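PDB 2HUN: 336aa long hypothetical dTDP-glucose 4,6-dehydratase from Pyrococcus horikoshii, which binds NAD and probably converts dTDP-glucose to dTDP-4-keto-6-deoxyglucose with loss of water. Local coordinates for residues V63-Y66 with E67-K70; N102-G105 with T106-L110. All blocks are in the same frame, centred on the assembly; numbering follows the deposited sequence.

How the contacts relate
Going from the N terminus, contact 1 comes first: strand 56-60 of the central, mostly parallel sheet ends, the loop 63-65 passes the adenine of NAD, and the chain turns into helix 66-74. Contact 2 follows wholly within helix 96-116, so the two lie in series, neither enclosing nor crossing the other. Each is local, a single turn or two of continuous chain, and closes no long loop. In space they are neighbours, with centres about 10 Å apart. Val-63 O and the CA of Tyr-66 in contact 1 both pack on the methyl CG2 of Thr-108, and Val-69 meets Leu-109, which ties the start of helix 66-74 to helix 96-116 beside the cofactor.

Contact 1 (V63-Y66 with E67-K70); sequences VADY and ELVK. With NAD (nicotinamide-adenine-dinucleotide), chain C.
The adenine end of the NAD site runs here into the first turn of helix 66-74, and Asp-65, as N-cap, joins the two. Its carbonyl O takes a straight bond from Val-69 N (2.8 Å, N-H...O 173°), and Tyr-66 O receives Lys-70 N in the same i to i+4 pattern. With CG anti to the backbone N (chi1 -175°), the Asp-65 carboxylate folds back over the opening turn, where OD1 accepts a weak capping bond of 3.3 Å from Leu-68 N; a short acidic side chain suits this place, since its charge probably also interacts favourably with the positive end of the helix dipole. Such strand-loop-helix passages line the nucleotide site of a Rossmann fold. Before the cap, Val-63 N donates to N1A of NAD at 3.1 Å, while its methyl CG2 lies 3.5 Å from the same ring nitrogen, so that one residue gives the adenine both a polar and an apolar neighbour. Farther along, Val-69 is a small branched side chain that sets CG2 against Val-63 O and Asp-65 O and turns CG1 to Leu-109 of helix 96-116. The Tyr-66 side chain crosses that of Lys-70 at about a right angle: CB of Lys-70 lies over one face, 4.2 Å from the centroid and 20° off the normal, a CH-pi contact, and CD of Lys-70 reaches CE2 at 3.6 Å. A serine in place of Tyr-66 would probably leave the Lys-70 chain without its aromatic support and open a gap beside Thr-108 and Ser-112.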
loop_
_atom_site.group_PDB
_atom_site.type_symbol
_atom_site.label_atom_id
_atom_site.label_comp_id
_atom_site.label_asym_id
_atom_site.label_seq_id
_atom_site.Cartn_x
_atom_site.Cartn_y
_atom_site.Cartn_z
ATOM N N VAL A 63 -7.882 -10.509 14.081
ATOM C CA VAL A 63 -6.933 -11.118 13.151
ATOM C C VAL A 63 -5.512 -10.641 13.447
ATOM O O VAL A 63 -4.535 -11.244 13.004
ATOM C CB VAL A 63 -7.261 -10.779 11.671
ATOM C CG1 VAL A 63 -8.522 -11.494 11.242
ATOM C CG2 VAL A 63 -7.413 -9.275 11.495
ATOM N N ALA A 64 -5.407 -9.550 14.197
ATOM C CA ALA A 64 -4.114 -8.991 14.570
ATOM C C ALA A 64 -3.524 -9.719 15.779
ATOM O O ALA A 64 -2.442 -9.379 16.252
ATOM C CB ALA A 64 -4.263 -7.508 14.881
ATOM N N ASP A 65 -4.245 -10.716 16.279
ATOM C CA ASP A 65 -3.806 -11.502 17.435
ATOM C C ASP A 65 -3.068 -12.712 16.880
ATOM O O ASP A 65 -3.676 -13.760 16.653
ATOM C CB ASP A 65 -5.025 -11.966 18.242
ATOM C CG ASP A 65 -4.645 -12.686 19.530
ATOM O OD1 ASP A 65 -3.492 -13.156 19.647
ATOM O OD2 ASP A 65 -5.515 -12.794 20.421
ATOM N N TYR A 66 -1.764 -12.569 16.665
ATOM C CA TYR A 66 -0.975 -13.656 16.095
ATOM C C TYR A 66 -1.162 -15.013 16.768
ATOM O O TYR A 66 -1.457 -15.999 16.098
ATOM C CB TYR A 66 0.521 -13.306 16.078
ATOM C CG TYR A 66 1.314 -14.319 15.284
ATOM C CD1 TYR A 66 1.168 -14.408 13.900
ATOM C CD2 TYR A 66 2.126 -15.259 15.923
ATOM C CE1 TYR A 66 1.799 -15.410 13.169
ATOM C CE2 TYR A 66 2.763 -16.267 15.199
ATOM C CZ TYR A 66 2.592 -16.339 13.825
ATOM O OH TYR A 66 3.182 -17.352 13.109
ATOM N N GLU A 67 -0.993 -15.063 18.087
ATOM C CA GLU A 67 -1.135 -16.315 18.827
ATOM C C GLU A 67 -2.453 -17.035 18.573
ATOM O O GLU A 67 -2.487 -18.257 18.449
ATOM C CB GLU A 67 -0.966 -16.066 20.331
ATOM C CG GLU A 67 0.440 -15.638 20.714
ATOM C CD GLU A 67 1.492 -16.627 20.235
ATOM O OE1 GLU A 67 1.352 -17.829 20.541
ATOM O OE2 GLU A 67 2.456 -16.206 19.555
ATOM N N LEU A 68 -3.543 -16.282 18.499
ATOM C CA LEU A 68 -4.840 -16.884 18.250
ATOM C C LEU A 68 -4.986 -17.255 16.775
ATOM O O LEU A 68 -5.393 -18.367 16.436
ATOM C CB LEU A 68 -5.955 -15.909 18.639
ATOM C CG LEU A 68 -7.393 -16.387 18.417
ATOM C CD1 LEU A 68 -7.776 -17.407 19.489
ATOM C CD2 LEU A 68 -8.327 -15.191 18.470
ATOM N N VAL A 69 -4.642 -16.318 15.900
ATOM C CA VAL A 69 -4.774 -16.533 14.463
ATOM C C VAL A 69 -3.936 -17.676 13.889
ATOM O O VAL A 69 -4.420 -18.435 13.049
ATOM C CB VAL A 69 -4.454 -15.229 13.691
ATOM C CG1 VAL A 69 -4.475 -15.483 12.194
ATOM C CG2 VAL A 69 -5.470 -14.163 14.050
ATOM N N LYS A 70 -2.691 -17.809 14.339
ATOM C CA LYS A 70 -1.825 -18.867 13.824
ATOM C C LYS A 70 -2.445 -20.245 14.025
ATOM O O LYS A 70 -2.349 -21.112 13.155
ATOM C CB LYS A 70 -0.439 -18.808 14.489
ATOM C CG LYS A 70 -0.374 -19.320 15.925
ATOM C CD LYS A 70 1.002 -19.072 16.521
ATOM C CE LYS A 70 1.157 -19.664 17.917
ATOM N NZ LYS A 70 1.199 -21.151 17.898
HETATM P PA NAD C . -18.696 -4.826 7.740
HETATM O O1A NAD C . -18.304 -3.565 8.388
HETATM O O2A NAD C . -20.141 -5.166 7.607
HETATM O O5B NAD C . -18.006 -6.016 8.565
HETATM C C5B NAD C . -16.598 -6.082 8.834
HETATM C C4B NAD C . -16.452 -7.303 9.751
HETATM O O4B NAD C . -15.065 -7.529 10.066
HETATM C C3B NAD C . -17.191 -7.084 11.102
HETATM O O3B NAD C . -17.957 -8.251 11.447
HETATM C C2B NAD C . -16.046 -6.741 12.072
HETATM O O2B NAD C . -16.273 -7.029 13.451
HETATM C C1B NAD C . -14.879 -7.531 11.478
HETATM N N9A NAD C . -13.547 -6.964 11.784
HETATM C C8A NAD C . -13.102 -5.711 11.573
HETATM N N7A NAD C . -11.841 -5.615 11.991
HETATM C C5A NAD C . -11.465 -6.797 12.471
HETATM C C6A NAD C . -10.271 -7.312 13.049
HETATM N N6A NAD C . -9.178 -6.584 13.233
HETATM N N1A NAD C . -10.280 -8.670 13.445
HETATM C C2A NAD C . -11.429 -9.457 13.267
HETATM N N3A NAD C . -12.552 -8.970 12.725
HETATM C C4A NAD C . -12.560 -7.668 12.337
HETATM O O3 NAD C . -18.180 -4.660 6.246
HETATM P PN NAD C . -18.247 -5.505 4.909
HETATM O O1N NAD C . -18.945 -4.566 3.985
HETATM O O2N NAD C . -18.923 -6.805 5.102
HETATM O O5D NAD C . -16.717 -5.582 4.393
HETATM C C5D NAD C . -16.018 -6.802 4.129
HETATM C C4D NAD C . -14.778 -6.490 3.254
HETATM O O4D NAD C . -15.173 -6.134 1.918
HETATM C C3D NAD C . -13.930 -5.344 3.819
HETATM O O3D NAD C . -12.530 -5.716 3.714
HETATM C C2D NAD C . -14.284 -4.144 2.896
HETATM O O2D NAD C . -13.174 -3.246 2.811
HETATM C C1D NAD C . -14.610 -4.849 1.589
HETATM N N1N NAD C . -15.551 -4.128 0.707
HETATM C C2N NAD C . -16.929 -3.924 1.052
HETATM C C3N NAD C . -17.761 -3.239 0.150
HETATM C C7N NAD C . -19.257 -2.993 0.451
HETATM O O7N NAD C . -19.979 -2.545 -0.449
HETATM N N7N NAD C . -19.740 -3.282 1.653
HETATM C C4N NAD C . -17.239 -2.757 -1.078
HETATM C C5N NAD C . -15.881 -2.965 -1.399
HETATM C C6N NAD C . -15.027 -3.649 -0.518
#

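Contact 2 (N102-G105 with T106-L110); sequences NVIG and TYTLL
Thr-106, Gly-105 and Ile-104 carry this turn of helix 96-116, with Thr-108 completing it. The hydroxyl of Thr-106 bends back to its own helix and donates to Asn-102 O, one turn earlier, at 2.7 Å. The bond lies in the carbonyl plane, and it is the placing of OG1 beside the backbone N (chi1 -60°) that brings the oxygen there. The same hydroxyl is hydrogen-bonded to His-81 NE2, so a threonine can be buried here with its polar atom satisfied.

Ile-104 O is gripped twice by one residue. Thr-108 N bonds to it at 2.9 Å in the ordinary helical way, and Thr-108 OG1 adds a second bond of 2.8 Å from above the carbonyl plane, 41° out of it. The Ile-104 branch CG2 passes 3.9 Å from that hydroxyl, while its side chain packs on Ile-104 of the second subunit. A branched aliphatic residue therefore suits a position that serves both helix and dimer.

Gly-105 O accepts Leu-109 N at 3.1 Å, the donor tilted 27° from the carbonyl plane. Val-63 of the NAD site lies close to Gly-105, an approach that a side chain here would probably hinder. Tyr-107 N meanwhile bonds to Val-103 O at 2.9 Å, and the Tyr-107 CB rests against Ile-104 O.

On its inner side the helix meets helix 150-168 and strands 78-81 and 121-127 through Thr-106, Leu-109 and Leu-110; Val-103 and Ile-104 meet their counterparts in the second subunit. A long helix flanking the central, mostly parallel sheet and pairing with its twin across the dimer is the arrangement found in extended short-chain dehydrogenases/reductases with a Rossmann fold.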
loop_
_atom_site.group_PDB
_atom_site.type_symbol
_atom_site.label_atom_id
_atom_site.label_comp_id
_atom_site.label_asym_id
_atom_site.label_seq_id
_atom_site.Cartn_x
_atom_site.Cartn_y
_atom_site.Cartn_z
ATOM N N ASN A 102 -6.756 -3.029 9.295
ATOM C CA ASN A 102 -6.498 -3.226 7.870
ATOM C C ASN A 102 -5.055 -3.582 7.537
ATOM O O ASN A 102 -4.808 -4.556 6.830
ATOM C CB ASN A 102 -6.935 -1.988 7.080
ATOM C CG ASN A 102 -8.409 -1.664 7.281
ATOM O OD1 ASN A 102 -9.175 -2.500 7.757
ATOM N ND2 ASN A 102 -8.810 -0.455 6.910
ATOM N N VAL A 103 -4.104 -2.804 8.043
ATOM C CA VAL A 103 -2.698 -3.074 7.773
ATOM C C VAL A 103 -2.086 -4.116 8.706
ATOM O O VAL A 103 -1.622 -5.155 8.239
ATOM C CB VAL A 103 -1.851 -1.789 7.845
ATOM C CG1 VAL A 103 -0.385 -2.132 7.609
ATOM C CG2 VAL A 103 -2.325 -0.785 6.791
ATOM N N ILE A 104 -2.084 -3.853 10.013
ATOM C CA ILE A 104 -1.496 -4.810 10.952
ATOM C C ILE A 104 -2.230 -6.147 10.890
ATOM O O ILE A 104 -1.615 -7.207 10.913
ATOM C CB ILE A 104 -1.534 -4.282 12.411
ATOM C CG1 ILE A 104 -0.825 -2.932 12.500
ATOM C CG2 ILE A 104 -0.856 -5.282 13.348
ATOM C CD1 ILE A 104 0.606 -2.949 12.029
ATOM N N GLY A 105 -3.551 -6.092 10.799
ATOM C CA GLY A 105 -4.330 -7.311 10.731
ATOM C C GLY A 105 -3.967 -8.171 9.534
ATOM O O GLY A 105 -3.830 -9.390 9.658
ATOM N N THR A 106 -3.810 -7.549 8.368
ATOM C CA THR A 106 -3.470 -8.318 7.180
ATOM C C THR A 106 -2.043 -8.856 7.292
ATOM O O THR A 106 -1.769 -9.994 6.915
ATOM C CB THR A 106 -3.634 -7.469 5.913
ATOM O OG1 THR A 106 -4.998 -7.039 5.816
ATOM C CG2 THR A 106 -3.272 -8.283 4.674
ATOM N N TYR A 107 -1.148 -8.031 7.819
ATOM C CA TYR A 107 0.249 -8.412 8.035
ATOM C C TYR A 107 0.308 -9.669 8.909
ATOM O O TYR A 107 1.009 -10.630 8.590
ATOM C CB TYR A 107 0.990 -7.277 8.747
ATOM C CG TYR A 107 2.332 -7.665 9.345
ATOM C CD1 TYR A 107 3.470 -7.798 8.543
ATOM C CD2 TYR A 107 2.461 -7.901 10.715
ATOM C CE1 TYR A 107 4.705 -8.154 9.094
ATOM C CE2 TYR A 107 3.691 -8.260 11.277
ATOM C CZ TYR A 107 4.808 -8.382 10.462
ATOM O OH TYR A 107 6.028 -8.720 11.010
ATOM N N THR A 108 -0.430 -9.642 10.014
ATOM C CA THR A 108 -0.465 -10.758 10.955
ATOM C C THR A 108 -0.966 -12.042 10.297
ATOM O O THR A 108 -0.437 -13.125 10.543
ATOM C CB THR A 108 -1.366 -10.435 12.165
ATOM O OG1 THR A 108 -0.969 -9.180 12.734
ATOM C CG2 THR A 108 -1.237 -11.524 13.230
ATOM N N LEU A 109 -1.992 -11.914 9.465
ATOM C CA LEU A 109 -2.545 -13.060 8.766
ATOM C C LEU A 109 -1.492 -13.609 7.803
ATOM O O LEU A 109 -1.298 -14.823 7.714
ATOM C CB LEU A 109 -3.800 -12.646 7.991
ATOM C CG LEU A 109 -4.734 -13.777 7.565
ATOM C CD1 LEU A 109 -5.332 -14.419 8.812
ATOM C CD2 LEU A 109 -5.838 -13.232 6.666
ATOM N N LEU A 110 -0.813 -12.715 7.087
ATOM C CA LEU A 110 0.223 -13.123 6.137
ATOM C C LEU A 110 1.357 -13.840 6.872
ATOM O O LEU A 110 1.862 -14.861 6.412
ATOM C CB LEU A 110 0.765 -11.902 5.375
ATOM C CG LEU A 110 -0.179 -11.320 4.310
ATOM C CD1 LEU A 110 0.342 -9.984 3.788
ATOM C CD2 LEU A 110 -0.327 -12.327 3.175
#